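Local coordinates for protein 3-chlorocatechol 1,2-dioxygenase (Rhodococcus opacus, PDB 2BOY) that probably cleaves the ring of catechol and chlorocatechols between the two hydroxyl-bearing carbons, using a ferric iron and molecular oxygen, at residues G131-I136 against P189-W194; G76-P81 against A165-P170. One frame throughout, in Å; residues are numbered along the deposited sequence. Where two conformers were deposited one is given.

Contact 1. Residues G131-I136 against P189-W194. With FE (Fe (III) ion), chain I; BHO (benzhydroxamic acid), chain J.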
ATOM      1  N   GLY A 131      -2.054  -4.734  28.176  1.00 21.76           N
ATOM      2  CA  GLY A 131      -1.890  -4.808  26.720  1.00 21.93           C
ATOM      3  C   GLY A 131      -0.859  -3.862  26.084  1.00 22.57           C
ATOM      4  O   GLY A 131      -0.924  -3.600  24.875  1.00 22.82           O
ATOM      5  N   GLU A 132       0.107  -3.377  26.856  1.00 20.89           N
ATOM      6  CA  GLU A 132       1.106  -2.446  26.318  1.00 20.95           C
ATOM      7  C   GLU A 132       2.478  -3.110  26.224  1.00 19.95           C
ATOM      8  O   GLU A 132       2.862  -3.859  27.112  1.00 19.38           O
ATOM      9  CB  GLU A 132       1.275  -1.230  27.241  1.00 20.38           C
ATOM     10  CG  GLU A 132      -0.009  -0.393  27.471  1.00 23.98           C
ATOM     11  CD  GLU A 132      -0.489   0.259  26.183  1.00 31.22           C
ATOM     12  OE1 GLU A 132       0.332   0.891  25.495  1.00 29.40           O
ATOM     13  OE2 GLU A 132      -1.689   0.133  25.839  1.00 34.77           O
ATOM     14  N   TYR A 133       3.230  -2.765  25.186  1.00 19.76           N
ATOM     15  CA  TYR A 133       4.601  -3.222  25.053  1.00 19.08           C
ATOM     16  C   TYR A 133       5.620  -2.154  25.407  1.00 18.83           C
ATOM     17  O   TYR A 133       5.427  -0.995  25.066  1.00 20.82           O
ATOM     18  CB  TYR A 133       4.853  -3.592  23.601  1.00 19.39           C
ATOM     19  CG  TYR A 133       4.279  -4.942  23.172  1.00 18.93           C
ATOM     20  CD1 TYR A 133       3.005  -5.026  22.609  1.00 18.29           C
ATOM     21  CD2 TYR A 133       5.022  -6.120  23.327  1.00 17.15           C
ATOM     22  CE1 TYR A 133       2.489  -6.268  22.179  1.00 19.70           C
ATOM     23  CE2 TYR A 133       4.498  -7.384  22.873  1.00 19.26           C
ATOM     24  CZ  TYR A 133       3.253  -7.419  22.303  1.00 17.66           C
ATOM     25  OH  TYR A 133       2.738  -8.613  21.901  1.00 17.87           O
ATOM     26  N   SER A 134       6.721  -2.545  26.037  1.00 18.20           N
ATOM     27  CA  SER A 134       7.838  -1.637  26.215  1.00 19.53           C
ATOM     28  C   SER A 134       8.415  -1.196  24.843  1.00 20.62           C
ATOM     29  O   SER A 134       8.232  -1.898  23.803  1.00 19.94           O
ATOM     30  CB  SER A 134       8.924  -2.210  27.172  1.00 18.72           C
ATOM     31  OG  SER A 134       9.586  -3.345  26.618  1.00 18.33           O
ATOM     32  N   PHE A 135       9.016  -0.006  24.849  1.00 19.41           N
ATOM     33  CA  PHE A 135       9.473   0.757  23.649  1.00 20.51           C
ATOM     34  C   PHE A 135       8.356   1.273  22.780  1.00 21.77           C
ATOM     35  O   PHE A 135       8.287   2.483  22.474  1.00 23.36           O
ATOM     36  CB  PHE A 135      10.513  -0.010  22.769  1.00 18.38           C
ATOM     37  CG  PHE A 135      11.743  -0.433  23.510  1.00 20.49           C
ATOM     38  CD1 PHE A 135      12.807   0.441  23.662  1.00 21.87           C
ATOM     39  CD2 PHE A 135      11.849  -1.722  24.068  1.00 20.05           C
ATOM     40  CE1 PHE A 135      13.963   0.078  24.373  1.00 21.63           C
ATOM     41  CE2 PHE A 135      12.989  -2.105  24.751  1.00 22.49           C
ATOM     42  CZ  PHE A 135      14.064  -1.193  24.927  1.00 20.63           C
ATOM     43  N   ILE A 136       7.480   0.360  22.366  1.00 21.29           N
ATOM     44  CA  ILE A 136       6.311   0.692  21.611  1.00 21.73           C
ATOM     45  C   ILE A 136       5.497   1.793  22.316  1.00 23.40           C
ATOM     46  O   ILE A 136       5.156   2.831  21.713  1.00 22.95           O
ATOM     47  CB  ILE A 136       5.457  -0.543  21.363  1.00 21.75           C
ATOM     48  CG1 ILE A 136       6.316  -1.729  20.844  1.00 22.61           C
ATOM     49  CG2 ILE A 136       4.328  -0.183  20.370  1.00 21.61           C
ATOM     50  CD1 ILE A 136       7.317  -1.337  19.756  1.00 20.95           C
ATOM     51  N   PRO A 189      -5.617 -11.967  20.531  1.00 16.69           N
ATOM     52  CA  PRO A 189      -5.751 -12.685  21.808  1.00 16.54           C
ATOM     53  C   PRO A 189      -4.404 -12.561  22.530  1.00 17.75           C
ATOM     54  O   PRO A 189      -3.392 -12.221  21.866  1.00 18.10           O
ATOM     55  CB  PRO A 189      -5.997 -14.132  21.386  1.00 17.04           C
ATOM     56  CG  PRO A 189      -5.260 -14.253  20.078  1.00 16.54           C
ATOM     57  CD  PRO A 189      -5.560 -12.899  19.372  1.00 16.88           C
ATOM     58  N   ALA A 190      -4.377 -12.811  23.837  1.00 17.79           N
ATOM     59  CA  ALA A 190      -3.132 -12.686  24.646  1.00 16.65           C
ATOM     60  C   ALA A 190      -2.107 -13.681  24.180  1.00 17.75           C
ATOM     61  O   ALA A 190      -2.487 -14.786  23.856  1.00 18.13           O
ATOM     62  CB  ALA A 190      -3.458 -12.953  26.110  1.00 17.82           C
ATOM     63  N   HIS A 191      -0.822 -13.309  24.170  1.00 17.95           N
ATOM     64  CA  HIS A 191       0.222 -14.209  23.633  1.00 17.76           C
ATOM     65  C   HIS A 191       1.629 -13.875  24.161  1.00 16.92           C
ATOM     66  O   HIS A 191       1.908 -12.736  24.563  1.00 16.88           O
ATOM     67  CB  HIS A 191       0.230 -14.142  22.083  1.00 18.44           C
ATOM     68  CG  HIS A 191       0.411 -12.754  21.563  1.00 16.85           C
ATOM     69  ND1 HIS A 191      -0.633 -11.878  21.384  1.00 17.57           N
ATOM     70  CD2 HIS A 191       1.539 -12.065  21.275  1.00 15.35           C
ATOM     71  CE1 HIS A 191      -0.155 -10.708  20.986  1.00 15.71           C
ATOM     72  NE2 HIS A 191       1.166 -10.803  20.891  1.00 14.14           N
ATOM     73  N   LEU A 192       2.512 -14.879  24.118  1.00 16.56           N
ATOM     74  CA  LEU A 192       3.914 -14.742  24.416  1.00 16.35           C
ATOM     75  C   LEU A 192       4.617 -14.958  23.084  1.00 17.09           C
ATOM     76  O   LEU A 192       4.291 -15.947  22.401  1.00 16.34           O
ATOM     77  CB  LEU A 192       4.361 -15.835  25.384  1.00 16.16           C
ATOM     78  CG  LEU A 192       3.538 -15.925  26.677  1.00 16.78           C
ATOM     79  CD1 LEU A 192       4.129 -17.031  27.546  1.00 16.26           C
ATOM     80  CD2 LEU A 192       3.681 -14.541  27.376  1.00 14.81           C
ATOM     81  N   HIS A 193       5.539 -14.049  22.737  1.00 15.92           N
ATOM     82  CA  HIS A 193       6.358 -14.126  21.470  1.00 15.90           C
ATOM     83  C   HIS A 193       7.683 -14.814  21.775  1.00 15.90           C
ATOM     84  O   HIS A 193       8.266 -14.540  22.815  1.00 16.43           O
ATOM     85  CB  HIS A 193       6.741 -12.730  21.007  1.00 15.51           C
ATOM     86  CG  HIS A 193       5.625 -11.952  20.365  1.00 16.46           C
ATOM     87  ND1 HIS A 193       5.309 -12.105  19.035  1.00 16.68           N
ATOM     88  CD2 HIS A 193       4.793 -10.984  20.844  1.00 12.80           C
ATOM     89  CE1 HIS A 193       4.304 -11.298  18.727  1.00 17.74           C
ATOM     90  NE2 HIS A 193       3.964 -10.619  19.813  1.00 15.31           N
ATOM     91  N   TRP A 194       8.244 -15.611  20.840  1.00 15.93           N
ATOM     92  CA  TRP A 194       9.507 -16.286  21.101  1.00 15.80           C
ATOM     93  C   TRP A 194      10.326 -16.323  19.814  1.00 16.30           C
ATOM     94  O   TRP A 194       9.767 -16.564  18.745  1.00 15.80           O
ATOM     95  CB  TRP A 194       9.272 -17.744  21.483  1.00 17.04           C
ATOM     96  CG  TRP A 194       8.385 -17.950  22.672  1.00 15.69           C
ATOM     97  CD1 TRP A 194       7.019 -17.970  22.684  1.00 18.65           C
ATOM     98  CD2 TRP A 194       8.805 -18.178  24.021  1.00 17.84           C
ATOM     99  NE1 TRP A 194       6.574 -18.167  23.971  1.00 17.91           N
ATOM    100  CE2 TRP A 194       7.646 -18.318  24.803  1.00 16.78           C
ATOM    101  CE3 TRP A 194      10.059 -18.265  24.659  1.00 19.33           C
ATOM    102  CZ2 TRP A 194       7.694 -18.565  26.172  1.00 16.37           C
ATOM    103  CZ3 TRP A 194      10.102 -18.504  26.036  1.00 20.75           C
ATOM    104  CH2 TRP A 194       8.932 -18.648  26.766  1.00 16.58           C
TER
HETATM  105 FE    FE I1255       2.288  -9.267  20.150  1.00 19.79          FE
HETATM  106  C1  BHO J1256       1.385  -8.082  16.562  1.00 27.06           C
HETATM  107  C2  BHO J1256       1.196  -8.747  15.258  1.00 23.55           C
HETATM  108  C3  BHO J1256       0.645  -8.012  14.206  1.00 24.45           C
HETATM  109  C4  BHO J1256       0.268  -6.678  14.425  1.00 23.54           C
HETATM  110  C5  BHO J1256       0.443  -6.070  15.657  1.00 27.64           C
HETATM  111  C6  BHO J1256       0.989  -6.765  16.737  1.00 29.03           C
HETATM  112  C   BHO J1256       1.979  -8.872  17.686  1.00 29.90           C
HETATM  113  O1  BHO J1256       1.806 -10.046  17.662  1.00 37.08           O
HETATM  114  N   BHO J1256       2.631  -8.386  18.723  1.00 32.14           N
HETATM  115  O2  BHO J1256       3.552  -7.556  18.648  1.00 37.54           O
HETATM  116  O   HOH W   1       1.775 -10.009  24.092  1.00 18.65           O
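Tyr133 and His191 reach one iron by different turns at their first side-chain bonds: the tyrosine CG is anti to its carbonyl carbon (chi1 -78°), which sends the phenol out of the loop toward strand 187-197, whereas the His191 CG sits between backbone N and carbonyl carbon (chi1 56°), bending the imidazole back to the metal. This is the non-heme ferric centre of an intradiol dioxygenase, with two histidines supplied from alternate positions of a single strand. Direct coordination is the evidence for the site. Tyr133 OH binds the iron at 1.9 Å. His191 NE2 follows at 2.0 Å, and His193 NE2 at 2.2 Å. The benzhydroxamic acid takes a further position through its N, although the modelled 1.7 Å from that N to the iron is short enough to leave its exact placement doubtful. The phenol crosses each histidine side chain at about a right angle, and the 2.9 Å between Tyr133 OH and His191 NE2 reflects a shared metal, not a hydrogen bond. Behind the first shell, the His191 ring is held at its other nitrogen too, which with the metal bond limits its rotation: ND1 donates to Pro189 O over 2.8 Å, nearly straight at 172°, with the acceptor lying in the ring plane and the donor in the carbonyl plane. His193 has a different support, since its ring stacks on Trp125 of the neighbouring strand 121-125. Leu192, between the two histidines, starts away from the loop; its side chain touches Met124 and Gln126. A water lies over one face of the His191 ring and ties the segments together, donating one hydrogen to Tyr133 OH at 2.8 Å and the other to His191 O at 2.8 Å.

Contact 2. Residues G76-P81 against A165-P170. With BHO (benzhydroxamic acid), chain J.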
ATOM      1  N   GLY A  76       5.426 -10.398  13.958  1.00 18.45           N
ATOM      2  CA  GLY A  76       4.801  -9.110  14.267  1.00 18.38           C
ATOM      3  C   GLY A  76       5.860  -7.994  14.325  1.00 18.71           C
ATOM      4  O   GLY A  76       7.076  -8.233  14.121  1.00 21.12           O
ATOM      5  N   PRO A  77       5.426  -6.761  14.564  1.00 18.96           N
ATOM      6  CA  PRO A  77       6.302  -5.589  14.412  1.00 18.65           C
ATOM      7  C   PRO A  77       6.938  -5.060  15.686  1.00 18.98           C
ATOM      8  O   PRO A  77       7.610  -4.010  15.622  1.00 18.71           O
ATOM      9  CB  PRO A  77       5.322  -4.517  13.858  1.00 19.05           C
ATOM     10  CG  PRO A  77       4.063  -4.809  14.633  1.00 19.60           C
ATOM     11  CD  PRO A  77       4.010  -6.366  14.770  1.00 18.37           C
ATOM     12  N   TYR A  78       6.752  -5.745  16.810  1.00 18.36           N
ATOM     13  CA  TYR A  78       7.172  -5.207  18.086  1.00 18.92           C
ATOM     14  C   TYR A  78       8.351  -5.891  18.752  1.00 18.89           C
ATOM     15  O   TYR A  78       8.596  -5.643  19.944  1.00 19.67           O
ATOM     16  CB  TYR A  78       5.980  -5.191  19.079  1.00 19.40           C
ATOM     17  CG  TYR A  78       4.848  -4.288  18.629  1.00 20.14           C
ATOM     18  CD1 TYR A  78       5.061  -3.229  17.732  1.00 23.20           C
ATOM     19  CD2 TYR A  78       3.576  -4.484  19.128  1.00 24.39           C
ATOM     20  CE1 TYR A  78       3.972  -2.386  17.348  1.00 25.19           C
ATOM     21  CE2 TYR A  78       2.504  -3.669  18.749  1.00 27.89           C
ATOM     22  CZ  TYR A  78       2.710  -2.634  17.880  1.00 28.40           C
ATOM     23  OH  TYR A  78       1.593  -1.866  17.555  1.00 33.02           O
ATOM     24  N   PHE A  79       9.101  -6.714  18.016  1.00 18.10           N
ATOM     25  CA  PHE A  79      10.328  -7.262  18.595  1.00 19.47           C
ATOM     26  C   PHE A  79      11.329  -6.135  18.758  1.00 19.97           C
ATOM     27  O   PHE A  79      11.405  -5.266  17.880  1.00 20.74           O
ATOM     28  CB  PHE A  79      10.976  -8.302  17.652  1.00 19.67           C
ATOM     29  CG  PHE A  79      12.312  -8.796  18.122  1.00 20.84           C
ATOM     30  CD1 PHE A  79      12.424  -9.527  19.314  1.00 19.45           C
ATOM     31  CD2 PHE A  79      13.473  -8.552  17.362  1.00 21.07           C
ATOM     32  CE1 PHE A  79      13.670  -9.983  19.742  1.00 19.46           C
ATOM     33  CE2 PHE A  79      14.747  -9.022  17.791  1.00 21.73           C
ATOM     34  CZ  PHE A  79      14.848  -9.722  18.977  1.00 19.33           C
ATOM     35  N   ILE A  80      12.099  -6.166  19.856  1.00 17.67           N
ATOM     36  CA  ILE A  80      13.210  -5.256  20.074  1.00 17.31           C
ATOM     37  C   ILE A  80      14.456  -6.041  20.520  1.00 17.28           C
ATOM     38  O   ILE A  80      14.431  -6.758  21.559  1.00 18.64           O
ATOM     39  CB  ILE A  80      12.832  -4.166  21.149  1.00 16.14           C
ATOM     40  CG1 ILE A  80      11.547  -3.378  20.745  1.00 14.05           C
ATOM     41  CG2 ILE A  80      14.043  -3.255  21.402  1.00 16.02           C
ATOM     42  CD1 ILE A  80      11.741  -2.204  19.694  1.00 16.41           C
ATOM     43  N   PRO A  81      15.545  -5.945  19.756  1.00 18.69           N
ATOM     44  CA  PRO A  81      16.766  -6.682  20.080  1.00 19.00           C
ATOM     45  C   PRO A  81      17.404  -6.138  21.327  1.00 19.53           C
ATOM     46  O   PRO A  81      17.100  -5.003  21.739  1.00 18.50           O
ATOM     47  CB  PRO A  81      17.687  -6.391  18.866  1.00 19.67           C
ATOM     48  CG  PRO A  81      17.224  -5.018  18.413  1.00 18.88           C
ATOM     49  CD  PRO A  81      15.705  -5.160  18.509  1.00 18.96           C
ATOM     50  N   ALA A 165      -2.324  -9.347  28.761  1.00 19.88           N
ATOM     51  CA  ALA A 165      -3.656  -9.037  28.251  1.00 20.88           C
ATOM     52  C   ALA A 165      -3.686  -9.138  26.727  1.00 21.20           C
ATOM     53  O   ALA A 165      -2.675  -8.920  26.080  1.00 19.38           O
ATOM     54  CB  ALA A 165      -4.059  -7.601  28.661  1.00 21.78           C
ATOM     55  N   PRO A 166      -4.862  -9.391  26.166  1.00 21.55           N
ATOM     56  CA  PRO A 166      -5.083  -9.151  24.745  1.00 22.65           C
ATOM     57  C   PRO A 166      -4.816  -7.681  24.421  1.00 24.27           C
ATOM     58  O   PRO A 166      -4.879  -6.836  25.305  1.00 25.19           O
ATOM     59  CB  PRO A 166      -6.579  -9.418  24.557  1.00 23.07           C
ATOM     60  CG  PRO A 166      -7.022 -10.194  25.729  1.00 21.96           C
ATOM     61  CD  PRO A 166      -6.062  -9.923  26.851  1.00 21.77           C
ATOM     62  N   TYR A 167      -4.530  -7.426  23.135  0.50 23.83           N
ATOM     63  CA  TYR A 167      -3.998  -6.173  22.564  0.50 24.75           C
ATOM     64  C   TYR A 167      -5.020  -5.667  21.508  0.50 24.55           C
ATOM     65  O   TYR A 167      -5.469  -6.488  20.707  0.50 23.88           O
ATOM     66  CB  TYR A 167      -2.643  -6.519  21.857  0.50 24.14           C
ATOM     67  CG  TYR A 167      -1.920  -5.347  21.188  0.50 24.08           C
ATOM     68  CD1 TYR A 167      -1.959  -5.152  19.793  0.50 23.38           C
ATOM     69  CD2 TYR A 167      -1.180  -4.445  21.947  0.50 23.04           C
ATOM     70  CE1 TYR A 167      -1.300  -4.052  19.192  0.50 21.30           C
ATOM     71  CE2 TYR A 167      -0.516  -3.365  21.357  0.50 23.19           C
ATOM     72  CZ  TYR A 167      -0.597  -3.163  19.989  0.50 22.27           C
ATOM     73  OH  TYR A 167       0.058  -2.076  19.433  0.50 22.43           O
ATOM     74  N   GLU A 168      -5.395  -4.366  21.505  1.00 24.77           N
ATOM     75  CA  GLU A 168      -6.038  -3.768  20.353  1.00 24.96           C
ATOM     76  C   GLU A 168      -5.000  -2.993  19.522  1.00 25.39           C
ATOM     77  O   GLU A 168      -4.199  -2.234  20.067  1.00 25.78           O
ATOM     78  CB  GLU A 168      -7.149  -2.800  20.823  1.00 26.32           C
ATOM     79  CG  GLU A 168      -8.555  -3.229  20.440  1.00 27.49           C
ATOM     80  CD  GLU A 168      -9.608  -2.144  20.633  1.00 32.14           C
ATOM     81  OE1 GLU A 168      -9.720  -1.625  21.766  1.00 28.83           O
ATOM     82  OE2 GLU A 168     -10.335  -1.842  19.648  1.00 33.17           O
ATOM     83  N   ILE A 169      -4.997  -3.180  18.206  1.00 24.78           N
ATOM     84  CA  ILE A 169      -4.276  -2.252  17.327  1.00 25.98           C
ATOM     85  C   ILE A 169      -4.857  -0.846  17.590  1.00 26.31           C
ATOM     86  O   ILE A 169      -6.058  -0.668  17.488  1.00 26.36           O
ATOM     87  CB  ILE A 169      -4.484  -2.650  15.831  1.00 24.90           C
ATOM     88  CG1 ILE A 169      -4.155  -4.141  15.585  1.00 24.37           C
ATOM     89  CG2 ILE A 169      -3.710  -1.699  14.866  1.00 24.50           C
ATOM     90  CD1 ILE A 169      -2.859  -4.643  16.205  1.00 23.88           C
ATOM     91  N   PRO A 170      -4.030   0.155  17.908  1.00 27.24           N
ATOM     92  CA  PRO A 170      -4.562   1.473  18.354  1.00 28.05           C
ATOM     93  C   PRO A 170      -5.328   2.235  17.284  1.00 28.22           C
ATOM     94  O   PRO A 170      -4.822   2.345  16.162  1.00 27.03           O
ATOM     95  CB  PRO A 170      -3.298   2.231  18.793  1.00 27.79           C
ATOM     96  CG  PRO A 170      -2.305   1.104  19.001  1.00 29.72           C
ATOM     97  CD  PRO A 170      -2.561   0.132  17.884  1.00 26.90           C
TER
HETATM   98  C1  BHO J1256       1.385  -8.082  16.562  1.00 27.06           C
HETATM   99  C2  BHO J1256       1.196  -8.747  15.258  1.00 23.55           C
HETATM  100  C3  BHO J1256       0.645  -8.012  14.206  1.00 24.45           C
HETATM  101  C4  BHO J1256       0.268  -6.678  14.425  1.00 23.54           C
HETATM  102  C5  BHO J1256       0.443  -6.070  15.657  1.00 27.64           C
HETATM  103  C6  BHO J1256       0.989  -6.765  16.737  1.00 29.03           C
HETATM  104  C   BHO J1256       1.979  -8.872  17.686  1.00 29.90           C
HETATM  105  O1  BHO J1256       1.806 -10.046  17.662  1.00 37.08           O
HETATM  106  N   BHO J1256       2.631  -8.386  18.723  1.00 32.14           N
HETATM  107  O2  BHO J1256       3.552  -7.556  18.648  1.00 37.54           O
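Tyr78 and Tyr167 approach from opposite directions and meet through their hydroxyl ends, the tight part of this contact. Tyr167 OH arrives at the edge of the Tyr78 ring, near its plane, and the two hydroxyls are hydrogen-bonded; the modelled OH-OH separation of 2.4 Å is very short and, with Tyr167 deposited in two conformers, its exact value is doubtful. Carbon packing accompanies the bond, Tyr78 CE2 standing 3.4 Å from Tyr167 CZ. The ring centroids are 5.6 Å apart with planes at 75°, an oblique meeting of the two rings. Tyr167 extends from its short strand with CG anti to the backbone N (chi1 180°), reaching across to the loop. In the intradiol dioxygenase family an axial tyrosine typically leaves the iron when a ligand binds; Tyr167 OH, which does not coordinate the iron in the conformer given, is consistent with that displaced state, Tyr78 then being its probable partner. Pro77 CG lies 3.5 Å above one face of the Tyr78 ring, offset toward the rim. A leucine in place of Tyr78 would probably leave the Tyr167 hydroxyl without this mate and let the Tyr167 ring turn more freely. Away from the hydroxyls the segments hardly meet directly: the Pro170 ring comes no nearer to 76-81 than 4.6 Å, and Glu168 is exposed and takes no part. Between them on the pocket side lies the benzhydroxamic acid, its O2 3.1 Å from Tyr78 CD2. Its phenyl ring is bordered by Pro77 and Gly76 from the loop and, across from them, by Ile169, whose CD1 stands 3.6 Å from ligand C5.

Overall arrangement
Both contacts are buried, with centres about 5 Å apart, and both touch the benzhydroxamic acid. Contact 1 is metal chemistry, its segments bridged by iron and a water; contact 2 joins its segments directly, through two phenols, and otherwise borders the ligand, mostly along its phenyl ring. They draw on the same sheet, because strands 187-197 and 167-168 are neighbours in it, while 76-81 and 131-136 are loops. Loop meets loop where Tyr133 CD1 packs 3.6 Å from Tyr78 CD2; loop meets strand where Gly131 O lies near Tyr167 CD2 in the conformer given. Further out their settings diverge: strands 121-125 and 204-210 back the histidines, whereas helix 47-54 borders contact 2 through Leu49, Asp52 and Val53.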